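Local coordinates for NTP_transf_2 domain-containing protein (Capnocytophaga granulosa, PDB 6WT9), which synthesises the second messenger 3',3'-c-di-GMP from two molecules of GTP, the signal that sets off abortive infection in a CBASS antiphage defence system, at residues Ser163-Cys168 with Ile176-Lys181; Leu69-Ile74 with Leu155-Lys160; Thr57-Glu62 with Met183-Asp188; Tyr80-Ser85 with Ser96-Leu101. All coordinates share one frame; numbering follows the deposited sequence.

Contact 1. Residues Ser163-Cys168 with Ile176-Lys181; sequences SVYEIC and IKITNK
I178 presses its CD1 methyl onto the ring of Y165 at the base of a beta hairpin, strands 167-169 and 176-180, which begins just after helix 147-164 ends. The methyl sits 3.7 Å from the centroid of the Y165 ring, only 8° off its normal, while CG1 of V164 lies over the centre of the opposite face. The flat ring is thus filled in on both sides by branched side chains. I178 reaches it by holding CG1 between its backbone N and carbonyl carbon (chi1 68°), a crowded position that leaves CG2 for another neighbour, C168. The sulfur of C168 drops into the notch between two methyls, 3.9 Å from I176 CG2 and 4.0 Å from I178 CG2; a small thiol suits so shallow a hollow.

On the other face of the hairpin, I167 CG2 rests on both CB and OG1 of T179, whose hydroxyl bonds D186 in the next strand, and I167 CD1 meets K181 CD at 3.8 Å, these two side chains crossing at about a right angle. One backbone bond, T179 N to I167 O, joins the strands here. Tyrosine also suits its place because the far end of the ring is polar: water 1 lies 2.9 Å from Y165 OH and accepts from N180 ND2 at 3.2 Å, an amide steadied by the bond of N180 OD1 to the backbone N of M183.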
loop_
_atom_site.group_PDB
_atom_site.type_symbol
_atom_site.label_atom_id
_atom_site.label_comp_id
_atom_site.label_asym_id
_atom_site.label_seq_id
_atom_site.Cartn_x
_atom_site.Cartn_y
_atom_site.Cartn_z
ATOM N N SER A 163 2.714 -9.629 26.486
ATOM C CA SER A 163 3.795 -9.993 27.387
ATOM C C SER A 163 5.175 -9.662 26.836
ATOM O O SER A 163 6.131 -9.568 27.614
ATOM C CB SER A 163 3.721 -11.489 27.707
ATOM O OG SER A 163 4.967 -11.970 28.165
ATOM N N VAL A 164 5.302 -9.483 25.525
ATOM C CA VAL A 164 6.586 -9.196 24.899
ATOM C C VAL A 164 6.781 -7.703 24.667
ATOM O O VAL A 164 7.865 -7.172 24.910
ATOM C CB VAL A 164 6.719 -9.985 23.579
ATOM C CG1 VAL A 164 7.891 -9.468 22.765
ATOM C CG2 VAL A 164 6.883 -11.466 23.868
ATOM N N TYR A 165 5.742 -7.010 24.215
ATOM C CA TYR A 165 5.834 -5.606 23.841
ATOM C C TYR A 165 5.047 -4.756 24.828
ATOM O O TYR A 165 3.865 -5.019 25.076
ATOM C CB TYR A 165 5.312 -5.389 22.419
ATOM C CG TYR A 165 6.060 -6.183 21.372
ATOM C CD1 TYR A 165 7.322 -5.788 20.947
ATOM C CD2 TYR A 165 5.504 -7.321 20.804
ATOM C CE1 TYR A 165 8.011 -6.507 19.991
ATOM C CE2 TYR A 165 6.186 -8.046 19.843
ATOM C CZ TYR A 165 7.440 -7.631 19.441
ATOM O OH TYR A 165 8.130 -8.343 18.489
ATOM N N GLU A 166 5.708 -3.737 25.385
ATOM C CA GLU A 166 5.039 -2.841 26.325
ATOM C C GLU A 166 3.871 -2.123 25.664
ATOM O O GLU A 166 2.821 -1.922 26.286
ATOM C CB GLU A 166 6.037 -1.829 26.893
ATOM C CG GLU A 166 7.039 -2.403 27.887
ATOM C CD GLU A 166 8.106 -3.261 27.229
ATOM O OE1 GLU A 166 8.781 -4.026 27.950
ATOM O OE2 GLU A 166 8.268 -3.171 25.993
ATOM N N ILE A 167 4.033 -1.729 24.405
ATOM C CA ILE A 167 2.981 -1.080 23.635
ATOM C C ILE A 167 2.298 -2.168 22.813
ATOM O O ILE A 167 2.846 -2.649 21.816
ATOM C CB ILE A 167 3.534 0.041 22.751
ATOM C CG1 ILE A 167 4.299 1.057 23.603
ATOM C CG2 ILE A 167 2.409 0.721 21.986
ATOM C CD1 ILE A 167 4.941 2.167 22.801
ATOM N N CYS A 168 1.096 -2.561 23.231
ATOM C CA CYS A 168 0.339 -3.617 22.564
ATOM C C CYS A 168 -1.139 -3.261 22.637
ATOM O O CYS A 168 -1.723 -3.248 23.724
ATOM C CB CYS A 168 0.606 -4.979 23.203
ATOM S SG CYS A 168 -0.326 -6.341 22.466
ATOM N N ILE A 176 -4.373 -6.930 16.097
ATOM C CA ILE A 176 -3.540 -6.544 17.229
ATOM C C ILE A 176 -2.412 -5.675 16.697
ATOM O O ILE A 176 -1.770 -6.025 15.700
ATOM C CB ILE A 176 -2.980 -7.778 17.961
ATOM C CG1 ILE A 176 -4.107 -8.733 18.353
ATOM C CG2 ILE A 176 -2.184 -7.357 19.190
ATOM C CD1 ILE A 176 -3.618 -10.006 19.015
ATOM N N LYS A 177 -2.166 -4.545 17.354
ATOM C CA LYS A 177 -1.124 -3.613 16.940
ATOM C C LYS A 177 -0.062 -3.548 18.025
ATOM O O LYS A 177 -0.373 -3.258 19.185
ATOM C CB LYS A 177 -1.700 -2.221 16.667
ATOM C CG LYS A 177 -0.688 -1.242 16.092
ATOM C CD LYS A 177 -1.340 0.072 15.696
ATOM C CE LYS A 177 -0.378 0.946 14.905
ATOM N NZ LYS A 177 0.047 0.294 13.632
ATOM N N ILE A 178 1.189 -3.817 17.649
ATOM C CA ILE A 178 2.305 -3.770 18.579
ATOM C C ILE A 178 3.299 -2.723 18.098
ATOM O O ILE A 178 3.309 -2.323 16.931
ATOM C CB ILE A 178 2.999 -5.141 18.746
ATOM C CG1 ILE A 178 3.714 -5.559 17.455
ATOM C CG2 ILE A 178 1.993 -6.199 19.179
ATOM C CD1 ILE A 178 5.216 -5.289 17.455
ATOM N N THR A 179 4.152 -2.291 19.021
ATOM C CA THR A 179 5.228 -1.355 18.724
ATOM C C THR A 179 6.532 -1.946 19.235
ATOM O O THR A 179 6.678 -2.185 20.438
ATOM C CB THR A 179 4.975 0.013 19.363
ATOM O OG1 THR A 179 3.807 0.605 18.780
ATOM C CG2 THR A 179 6.170 0.933 19.146
ATOM N N ASN A 180 7.464 -2.199 18.322
ATOM C CA ASN A 180 8.818 -2.601 18.690
ATOM C C ASN A 180 9.577 -1.330 19.049
ATOM O O ASN A 180 10.065 -0.616 18.171
ATOM C CB ASN A 180 9.484 -3.358 17.546
ATOM C CG ASN A 180 10.786 -4.028 17.960
ATOM O OD1 ASN A 180 11.594 -3.451 18.688
ATOM N ND2 ASN A 180 10.993 -5.254 17.492
ATOM N N LYS A 181 9.666 -1.034 20.349
ATOM C CA LYS A 181 10.300 0.208 20.779
ATOM C C LYS A 181 11.792 0.218 20.474
ATOM O O LYS A 181 12.382 1.294 20.316
ATOM C CB LYS A 181 10.064 0.434 22.273
ATOM C CG LYS A 181 8.596 0.504 22.663
ATOM C CD LYS A 181 8.412 1.143 24.032
ATOM C CE LYS A 181 9.210 0.417 25.101
ATOM N NZ LYS A 181 9.018 1.034 26.443
HETATM O O HOH W 1 8.627 -6.840 16.014
#

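Contact 2. Residues Leu69-Ile74 with Leu155-Lys160; sequences LHLQDI and LLSEQK
K160 lays its aliphatic chain across the carbonyl of H70, with CG, CD and CE all close to that oxygen and CE nearest, 3.4 Å from H70 O. CG stands anti to the backbone N (chi1 160°), and bends at chi2 and chi3 then fold the chain along the end of helix 54-71. H70 O itself accepts the backbone N-H of D73 in the turn that closes the helix, so the lysine methylenes cover a carbonyl that already has a partner. The ammonium carries on to the polar margin: NZ donates to water 2 at 2.6 Å, and the same water donates to D73 O. The carboxylate of D73 is near but not paired, OD2 lying 4.2 Å from K160 NZ, a distance at which it could still favour the positive charge.

I74 fills the groove beside this chain. Its CG2 packs on K160 CB at 3.8 Å, the two side chains sliding past each other in opposite directions, and its CD1 touches L156 O at 3.6 Å and L156 CD2 at 3.8 Å. Deeper in, the CD2 methyl of L71 rests on S157, whose hydroxyl is turned back to N153 O in its own helix; so small a residue lets the two backbones come close.

The contact therefore joins the C-terminal end of helix 54-71 to helix 147-164. L75 extends the packing onto L156 and S157, L71 reaches Y80 of strand 78-83, and S157 also touches I176 of strand 176-180.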
loop_
_atom_site.group_PDB
_atom_site.type_symbol
_atom_site.label_atom_id
_atom_site.label_comp_id
_atom_site.label_asym_id
_atom_site.label_seq_id
_atom_site.Cartn_x
_atom_site.Cartn_y
_atom_site.Cartn_z
ATOM N N LEU A 69 8.292 -14.777 15.270
ATOM C CA LEU A 69 9.025 -15.690 16.142
ATOM C C LEU A 69 8.403 -15.754 17.532
ATOM O O LEU A 69 8.402 -16.815 18.168
ATOM C CB LEU A 69 10.493 -15.274 16.236
ATOM C CG LEU A 69 11.329 -15.374 14.956
ATOM C CD1 LEU A 69 12.792 -15.074 15.249
ATOM C CD2 LEU A 69 11.176 -16.743 14.309
ATOM N N HIS A 70 7.880 -14.630 18.026
ATOM C CA HIS A 70 7.217 -14.641 19.325
ATOM C C HIS A 70 5.925 -15.448 19.278
ATOM O O HIS A 70 5.609 -16.179 20.224
ATOM C CB HIS A 70 6.941 -13.212 19.793
ATOM C CG HIS A 70 8.155 -12.498 20.299
ATOM N ND1 HIS A 70 8.828 -12.889 21.438
ATOM C CD2 HIS A 70 8.816 -11.416 19.824
ATOM C CE1 HIS A 70 9.853 -12.080 21.641
ATOM N NE2 HIS A 70 9.868 -11.177 20.676
ATOM N N LEU A 71 5.166 -15.329 18.187
ATOM C CA LEU A 71 3.931 -16.096 18.062
ATOM C C LEU A 71 4.209 -17.579 17.851
ATOM O O LEU A 71 3.396 -18.423 18.246
ATOM C CB LEU A 71 3.084 -15.542 16.919
ATOM C CG LEU A 71 2.531 -14.134 17.149
ATOM C CD1 LEU A 71 1.675 -13.685 15.972
ATOM C CD2 LEU A 71 1.734 -14.085 18.444
ATOM N N GLN A 72 5.344 -17.919 17.240
ATOM C CA GLN A 72 5.734 -19.316 17.093
ATOM C C GLN A 72 6.106 -19.967 18.417
ATOM O O GLN A 72 6.417 -21.162 18.434
ATOM C CB GLN A 72 6.898 -19.437 16.108
ATOM C CG GLN A 72 6.495 -19.223 14.658
ATOM C CD GLN A 72 7.677 -19.242 13.711
ATOM O OE1 GLN A 72 8.816 -19.019 14.118
ATOM N NE2 GLN A 72 7.412 -19.514 12.439
ATOM N N ASP A 73 6.086 -19.215 19.514
ATOM C CA ASP A 73 6.292 -19.760 20.845
ATOM C C ASP A 73 4.990 -20.137 21.540
ATOM O O ASP A 73 5.035 -20.626 22.673
ATOM C CB ASP A 73 7.057 -18.757 21.718
ATOM C CG ASP A 73 8.493 -18.566 21.272
ATOM O OD1 ASP A 73 8.935 -19.286 20.352
ATOM O OD2 ASP A 73 9.183 -17.693 21.843
ATOM N N ILE A 74 3.833 -19.928 20.905
ATOM C CA ILE A 74 2.568 -20.151 21.598
ATOM C C ILE A 74 1.474 -20.653 20.659
ATOM O O ILE A 74 0.514 -21.293 21.106
ATOM C CB ILE A 74 2.126 -18.869 22.333
ATOM C CG1 ILE A 74 0.988 -19.168 23.312
ATOM C CG2 ILE A 74 1.721 -17.788 21.340
ATOM C CD1 ILE A 74 0.550 -17.970 24.125
ATOM N N LEU A 155 -6.861 -14.935 21.171
ATOM C CA LEU A 155 -6.593 -14.775 22.597
ATOM C C LEU A 155 -5.150 -15.130 22.937
ATOM O O LEU A 155 -4.519 -14.462 23.764
ATOM C CB LEU A 155 -7.563 -15.631 23.412
ATOM C CG LEU A 155 -9.029 -15.192 23.398
ATOM C CD1 LEU A 155 -9.902 -16.223 24.094
ATOM C CD2 LEU A 155 -9.187 -13.826 24.051
ATOM N N LEU A 156 -4.607 -16.177 22.311
ATOM C CA LEU A 156 -3.222 -16.554 22.580
ATOM C C LEU A 156 -2.253 -15.512 22.038
ATOM O O LEU A 156 -1.216 -15.242 22.655
ATOM C CB LEU A 156 -2.921 -17.928 21.982
ATOM C CG LEU A 156 -3.552 -19.136 22.678
ATOM C CD1 LEU A 156 -3.254 -20.412 21.907
ATOM C CD2 LEU A 156 -3.056 -19.249 24.111
ATOM N N SER A 157 -2.570 -14.923 20.883
ATOM C CA SER A 157 -1.735 -13.851 20.355
ATOM C C SER A 157 -1.764 -12.634 21.271
ATOM O O SER A 157 -0.745 -11.958 21.443
ATOM C CB SER A 157 -2.187 -13.476 18.943
ATOM O OG SER A 157 -2.124 -14.594 18.073
ATOM N N GLU A 158 -2.922 -12.343 21.871
ATOM C CA GLU A 158 -3.012 -11.233 22.816
ATOM C C GLU A 158 -2.093 -11.451 24.010
ATOM O O GLU A 158 -1.368 -10.543 24.425
ATOM C CB GLU A 158 -4.453 -11.056 23.291
ATOM C CG GLU A 158 -5.392 -10.487 22.255
ATOM C CD GLU A 158 -6.811 -10.359 22.772
ATOM O OE1 GLU A 158 -7.043 -10.675 23.959
ATOM O OE2 GLU A 158 -7.694 -9.943 21.993
ATOM N N GLN A 159 -2.115 -12.660 24.575
ATOM C CA GLN A 159 -1.337 -12.934 25.778
ATOM C C GLN A 159 0.156 -12.815 25.508
ATOM O O GLN A 159 0.883 -12.141 26.248
ATOM C CB GLN A 159 -1.681 -14.324 26.312
ATOM C CG GLN A 159 -0.914 -14.717 27.562
ATOM C CD GLN A 159 -1.332 -16.075 28.094
ATOM O OE1 GLN A 159 -2.271 -16.692 27.588
ATOM N NE2 GLN A 159 -0.634 -16.548 29.121
ATOM N N LYS A 160 0.632 -13.462 24.442
ATOM C CA LYS A 160 2.058 -13.442 24.130
ATOM C C LYS A 160 2.526 -12.037 23.765
ATOM O O LYS A 160 3.530 -11.550 24.297
ATOM C CB LYS A 160 2.357 -14.424 22.997
ATOM C CG LYS A 160 3.663 -14.159 22.261
ATOM C CD LYS A 160 4.873 -14.407 23.148
ATOM C CE LYS A 160 4.980 -15.867 23.555
ATOM N NZ LYS A 160 6.214 -16.116 24.353
HETATM O O HOH W 2 5.994 -18.630 24.961
#

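Contact 3. Residues Thr57-Glu62 with Met183-Asp188; sequences TNKSRE and MGRDVD
M183, a selenomethionine in this crystal, reaches from the turn of a beta hairpin to helix 54-71 and packs against the helix surface between K59 and E62. The hairpin joins strands 176-180 and 185-194, and carries a G1 beta bulge in which G184 and R185 both face N180; the positive phi of G184 (67°) suits glycine. Bent at chi3, M183 brings its CE methyl to 3.4 Å from K59 O and 3.7 Å from E62 CD, crossing E62 at about a right angle. A long, unbranched chain suits such a reach.

R185 follows the bulge and folds back at chi2 (-63°) beside the same helix. Its NH2 lies 3.8 Å from CD of K59, so the guanidinium meets the aliphatic part of the lysine. The like charges stay farther apart, and a weak, long ion pair with E20 may ease R185's charge. S60, small enough to lie close to the arginine, has OG near the guanidinium plane, at the edge, 3.9 Å from R185 NE, but gives its hydrogen bond to S96 O. The guanidinium also turns back to the bulge, through a weak bond of 3.5 Å from R185 NH1 to G184 O.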
loop_
_atom_site.group_PDB
_atom_site.type_symbol
_atom_site.label_atom_id
_atom_site.label_comp_id
_atom_site.label_asym_id
_atom_site.label_seq_id
_atom_site.Cartn_x
_atom_site.Cartn_y
_atom_site.Cartn_z
ATOM N N THR A 57 12.717 -0.512 4.353
ATOM C CA THR A 57 11.794 -1.613 4.098
ATOM C C THR A 57 12.258 -2.898 4.775
ATOM O O THR A 57 11.439 -3.661 5.301
ATOM C CB THR A 57 11.635 -1.825 2.593
ATOM O OG1 THR A 57 11.251 -0.590 1.977
ATOM C CG2 THR A 57 10.567 -2.875 2.306
ATOM N N ASN A 58 13.570 -3.151 4.783
ATOM C CA ASN A 58 14.076 -4.369 5.409
ATOM C C ASN A 58 13.830 -4.366 6.912
ATOM O O ASN A 58 13.563 -5.419 7.501
ATOM C CB ASN A 58 15.566 -4.539 5.114
ATOM C CG ASN A 58 15.841 -4.802 3.650
ATOM O OD1 ASN A 58 14.949 -5.202 2.904
ATOM N ND2 ASN A 58 17.083 -4.580 3.230
ATOM N N LYS A 59 13.914 -3.196 7.550
ATOM C CA LYS A 59 13.654 -3.126 8.983
ATOM C C LYS A 59 12.169 -3.276 9.290
ATOM O O LYS A 59 11.805 -3.847 10.324
ATOM C CB LYS A 59 14.193 -1.817 9.556
ATOM C CG LYS A 59 15.676 -1.606 9.296
ATOM C CD LYS A 59 16.209 -0.366 9.998
ATOM C CE LYS A 59 16.291 -0.568 11.503
ATOM N NZ LYS A 59 16.970 0.575 12.177
ATOM N N SER A 60 11.299 -2.777 8.411
ATOM C CA SER A 60 9.869 -2.997 8.593
ATOM C C SER A 60 9.524 -4.472 8.439
ATOM O O SER A 60 8.703 -5.006 9.193
ATOM C CB SER A 60 9.074 -2.150 7.601
ATOM O OG SER A 60 9.302 -0.768 7.814
ATOM N N ARG A 61 10.145 -5.146 7.469
ATOM C CA ARG A 61 9.942 -6.582 7.323
ATOM C C ARG A 61 10.576 -7.351 8.475
ATOM O O ARG A 61 10.077 -8.415 8.858
ATOM C CB ARG A 61 10.508 -7.058 5.986
ATOM C CG ARG A 61 9.683 -8.146 5.319
ATOM C CD ARG A 61 10.328 -8.639 4.032
ATOM N NE ARG A 61 9.464 -9.575 3.316
ATOM C CZ ARG A 61 9.325 -10.860 3.634
ATOM N NH1 ARG A 61 9.991 -11.370 4.662
ATOM N NH2 ARG A 61 8.516 -11.636 2.926
ATOM N N GLU A 62 11.666 -6.825 9.039
ATOM C CA GLU A 62 12.324 -7.490 10.159
ATOM C C GLU A 62 11.482 -7.406 11.427
ATOM O O GLU A 62 11.455 -8.352 12.225
ATOM C CB GLU A 62 13.707 -6.877 10.384
ATOM C CG GLU A 62 14.444 -7.406 11.603
ATOM C CD GLU A 62 15.813 -6.776 11.771
ATOM O OE1 GLU A 62 16.339 -6.220 10.783
ATOM O OE2 GLU A 62 16.362 -6.836 12.892
HETATM N N MSE A 183 13.130 -0.888 17.705
HETATM C CA MSE A 183 13.297 -0.593 16.287
HETATM C C MSE A 183 12.477 0.611 15.840
HETATM O O MSE A 183 12.713 1.164 14.768
HETATM C CB MSE A 183 12.910 -1.807 15.441
HETATM C CG MSE A 183 13.621 -3.090 15.820
HETATM SE SE MSE A 183 13.189 -4.534 14.587
HETATM C CE MSE A 183 13.966 -3.781 12.965
ATOM N N GLY A 184 11.509 1.008 16.660
ATOM C CA GLY A 184 10.617 2.089 16.284
ATOM C C GLY A 184 9.696 1.754 15.132
ATOM O O GLY A 184 9.389 2.630 14.317
ATOM N N ARG A 185 9.249 0.504 15.039
ATOM C CA ARG A 185 8.385 0.047 13.962
ATOM C C ARG A 185 7.106 -0.548 14.538
ATOM O O ARG A 185 7.098 -1.092 15.646
ATOM C CB ARG A 185 9.091 -0.996 13.085
ATOM C CG ARG A 185 10.371 -0.509 12.424
ATOM C CD ARG A 185 10.106 0.636 11.460
ATOM N NE ARG A 185 11.284 0.957 10.660
ATOM C CZ ARG A 185 12.240 1.800 11.038
ATOM N NH1 ARG A 185 12.161 2.414 12.211
ATOM N NH2 ARG A 185 13.278 2.028 10.244
ATOM N N ASP A 186 6.025 -0.442 13.772
ATOM C CA ASP A 186 4.732 -0.988 14.155
ATOM C C ASP A 186 4.394 -2.202 13.301
ATOM O O ASP A 186 4.761 -2.279 12.126
ATOM C CB ASP A 186 3.624 0.060 14.023
ATOM C CG ASP A 186 3.666 1.096 15.129
ATOM O OD1 ASP A 186 4.310 0.831 16.164
ATOM O OD2 ASP A 186 3.048 2.169 14.966
ATOM N N VAL A 187 3.696 -3.155 13.913
ATOM C CA VAL A 187 3.237 -4.362 13.233
ATOM C C VAL A 187 1.791 -4.615 13.637
ATOM O O VAL A 187 1.462 -4.599 14.829
ATOM C CB VAL A 187 4.109 -5.590 13.573
ATOM C CG1 VAL A 187 3.571 -6.835 12.879
ATOM C CG2 VAL A 187 5.562 -5.349 13.190
ATOM N N ASP A 188 0.930 -4.840 12.651
ATOM C CA ASP A 188 -0.440 -5.269 12.892
ATOM C C ASP A 188 -0.542 -6.770 12.661
ATOM O O ASP A 188 0.047 -7.305 11.717
ATOM C CB ASP A 188 -1.423 -4.526 11.986
ATOM C CG ASP A 188 -1.523 -3.048 12.320
ATOM O OD1 ASP A 188 -0.730 -2.573 13.159
ATOM O OD2 ASP A 188 -2.397 -2.362 11.747
HETATM O O HOH W 3 7.096 -2.499 10.390
#

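Contact 4. Residues Tyr80-Ser85 with Ser96-Leu101; sequences YQYQGS and SDIDLL
Q81 and L101 face each other as a hydrogen-bonded pair in an antiparallel strand pairing of the nucleotidyltransferase fold, strand 78-83 with strand 98-104. Q81 N binds L101 O at 3.1 Å and L101 N binds Q81 O at 2.7 Å. Two residues on, Q83 and D99 exchange a second pair of bonds. Y82 and L100 form the non-hydrogen-bonded pair between them. The short strand axes lie at 149°.

On the face of Y82, the CD1 methyl of L100 rides over the tyrosine ring, 4.1 Å from its centroid and 28° off the normal. CD1 of I98 comes in obliquely, 3.5 Å from Y82 CD2. I98 and L100 give Y82 an apolar bed, and V67 of helix 54-71 packs on L100.

The other face mixes polar Q83 and D99 with L101, which packs on P228 and F229 of helix 228-241. At the strand ends, G84, S85, D97 and D99 match the glycine-serine and paired-aspartate signature of this superfamily, consistent with the metal-binding role such aspartates have in relatives. The G84 backbone would jam a CB against the preceding carbonyl, which calls for glycine. Q83 holds CG between its backbone N and carbonyl carbon (chi1 71°), which brings CG to 3.5 Å from D99 CB. The Q83 and L101 side chains cross at about a right angle, with Q83 OE1 3.9 Å from L101 CD1.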
loop_
_atom_site.group_PDB
_atom_site.type_symbol
_atom_site.label_atom_id
_atom_site.label_comp_id
_atom_site.label_asym_id
_atom_site.label_seq_id
_atom_site.Cartn_x
_atom_site.Cartn_y
_atom_site.Cartn_z
ATOM N N TYR A 80 2.180 -18.224 8.604
ATOM C CA TYR A 80 2.388 -16.786 8.686
ATOM C C TYR A 80 2.653 -16.217 7.300
ATOM O O TYR A 80 3.550 -16.689 6.595
ATOM C CB TYR A 80 3.551 -16.461 9.625
ATOM C CG TYR A 80 3.367 -17.004 11.022
ATOM C CD1 TYR A 80 2.695 -16.269 11.988
ATOM C CD2 TYR A 80 3.865 -18.253 11.374
ATOM C CE1 TYR A 80 2.522 -16.762 13.268
ATOM C CE2 TYR A 80 3.695 -18.755 12.651
ATOM C CZ TYR A 80 3.024 -18.004 13.594
ATOM O OH TYR A 80 2.851 -18.492 14.868
ATOM N N GLN A 81 1.871 -15.210 6.917
ATOM C CA GLN A 81 2.070 -14.475 5.679
ATOM C C GLN A 81 2.017 -12.983 5.973
ATOM O O GLN A 81 1.627 -12.553 7.061
ATOM C CB GLN A 81 1.019 -14.844 4.619
ATOM C CG GLN A 81 1.010 -16.314 4.227
ATOM C CD GLN A 81 2.348 -16.793 3.699
ATOM O OE1 GLN A 81 3.116 -16.024 3.121
ATOM N NE2 GLN A 81 2.633 -18.074 3.901
ATOM N N TYR A 82 2.412 -12.188 4.984
ATOM C CA TYR A 82 2.438 -10.742 5.116
ATOM C C TYR A 82 1.560 -10.094 4.056
ATOM O O TYR A 82 1.440 -10.591 2.930
ATOM C CB TYR A 82 3.869 -10.197 5.009
ATOM C CG TYR A 82 4.765 -10.627 6.150
ATOM C CD1 TYR A 82 5.592 -11.735 6.029
ATOM C CD2 TYR A 82 4.777 -9.928 7.351
ATOM C CE1 TYR A 82 6.409 -12.133 7.068
ATOM C CE2 TYR A 82 5.591 -10.318 8.395
ATOM C CZ TYR A 82 6.404 -11.421 8.250
ATOM O OH TYR A 82 7.215 -11.813 9.287
ATOM N N GLN A 83 0.939 -8.982 4.434
ATOM C CA GLN A 83 0.222 -8.129 3.503
ATOM C C GLN A 83 0.560 -6.681 3.830
ATOM O O GLN A 83 1.097 -6.379 4.899
ATOM C CB GLN A 83 -1.295 -8.356 3.564
ATOM C CG GLN A 83 -1.943 -7.830 4.830
ATOM C CD GLN A 83 -3.449 -8.003 4.842
ATOM O OE1 GLN A 83 -4.040 -8.475 3.873
ATOM N NE2 GLN A 83 -4.079 -7.618 5.946
ATOM N N GLY A 84 0.243 -5.793 2.903
ATOM C CA GLY A 84 0.521 -4.378 3.061
ATOM C C GLY A 84 1.309 -3.827 1.889
ATOM O O GLY A 84 1.818 -4.553 1.039
ATOM N N SER A 85 1.401 -2.494 1.871
ATOM C CA SER A 85 2.123 -1.808 0.803
ATOM C C SER A 85 3.587 -2.230 0.743
ATOM O O SER A 85 4.202 -2.182 -0.329
ATOM C CB SER A 85 2.016 -0.295 0.997
ATOM O OG SER A 85 0.664 0.125 0.988
ATOM N N SER A 96 7.126 2.740 7.395
ATOM C CA SER A 96 5.949 1.992 6.983
ATOM C C SER A 96 5.751 0.782 7.887
ATOM O O SER A 96 6.686 0.012 8.129
ATOM C CB SER A 96 6.089 1.549 5.529
ATOM O OG SER A 96 4.957 0.809 5.108
ATOM N N ASP A 97 4.534 0.618 8.392
ATOM C CA ASP A 97 4.211 -0.564 9.171
ATOM C C ASP A 97 3.972 -1.749 8.238
ATOM O O ASP A 97 4.000 -1.629 7.009
ATOM C CB ASP A 97 3.003 -0.304 10.066
ATOM C CG ASP A 97 1.826 0.272 9.307
ATOM O OD1 ASP A 97 1.260 -0.437 8.449
ATOM O OD2 ASP A 97 1.464 1.437 9.573
ATOM N N ILE A 98 3.739 -2.915 8.831
ATOM C CA ILE A 98 3.507 -4.140 8.079
ATOM C C ILE A 98 2.433 -4.941 8.799
ATOM O O ILE A 98 2.281 -4.856 10.021
ATOM C CB ILE A 98 4.810 -4.959 7.912
ATOM C CG1 ILE A 98 4.626 -6.085 6.893
ATOM C CG2 ILE A 98 5.277 -5.512 9.251
ATOM C CD1 ILE A 98 5.927 -6.726 6.459
ATOM N N ASP A 99 1.666 -5.705 8.029
ATOM C CA ASP A 99 0.611 -6.548 8.570
ATOM C C ASP A 99 1.049 -8.003 8.512
ATOM O O ASP A 99 1.495 -8.483 7.463
ATOM C CB ASP A 99 -0.702 -6.353 7.810
ATOM C CG ASP A 99 -1.393 -5.048 8.160
ATOM O OD1 ASP A 99 -0.750 -4.176 8.783
ATOM O OD2 ASP A 99 -2.586 -4.896 7.821
ATOM N N LEU A 100 0.925 -8.695 9.640
ATOM C CA LEU A 100 1.260 -10.106 9.754
ATOM C C LEU A 100 -0.033 -10.905 9.823
ATOM O O LEU A 100 -0.811 -10.749 10.771
ATOM C CB LEU A 100 2.119 -10.365 10.992
ATOM C CG LEU A 100 2.385 -11.835 11.309
ATOM C CD1 LEU A 100 3.238 -12.466 10.222
ATOM C CD2 LEU A 100 3.036 -11.979 12.671
ATOM N N LEU A 101 -0.260 -11.752 8.822
ATOM C CA LEU A 101 -1.445 -12.597 8.775
ATOM C C LEU A 101 -1.158 -13.934 9.446
ATOM O O LEU A 101 -0.146 -14.579 9.150
ATOM C CB LEU A 101 -1.897 -12.814 7.331
ATOM C CG LEU A 101 -2.565 -11.622 6.646
ATOM C CD1 LEU A 101 -2.776 -11.900 5.172
ATOM C CD2 LEU A 101 -3.887 -11.313 7.317
#

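Contact 4 is the buried one, a regular strand pairing near the centre of the chain; contacts 1, 2 and 3 are partly buried and lie farther out. Strand 185-194 stands between the strands of contacts 1 and 4 in one sheet, and contact 3 ties it to helix 54-71. The other end of that helix serves contact 2, where it meets helix 147-164, whose last turn leads into contact 1. Backbone bonds dominate contact 4, a strand pairing, contact 1 has a single one beside its ring packing, and contacts 2 and 3 rely on long side chains laid over helix surfaces. S60 to S96 and D188 to L100 link contacts 3 and 4.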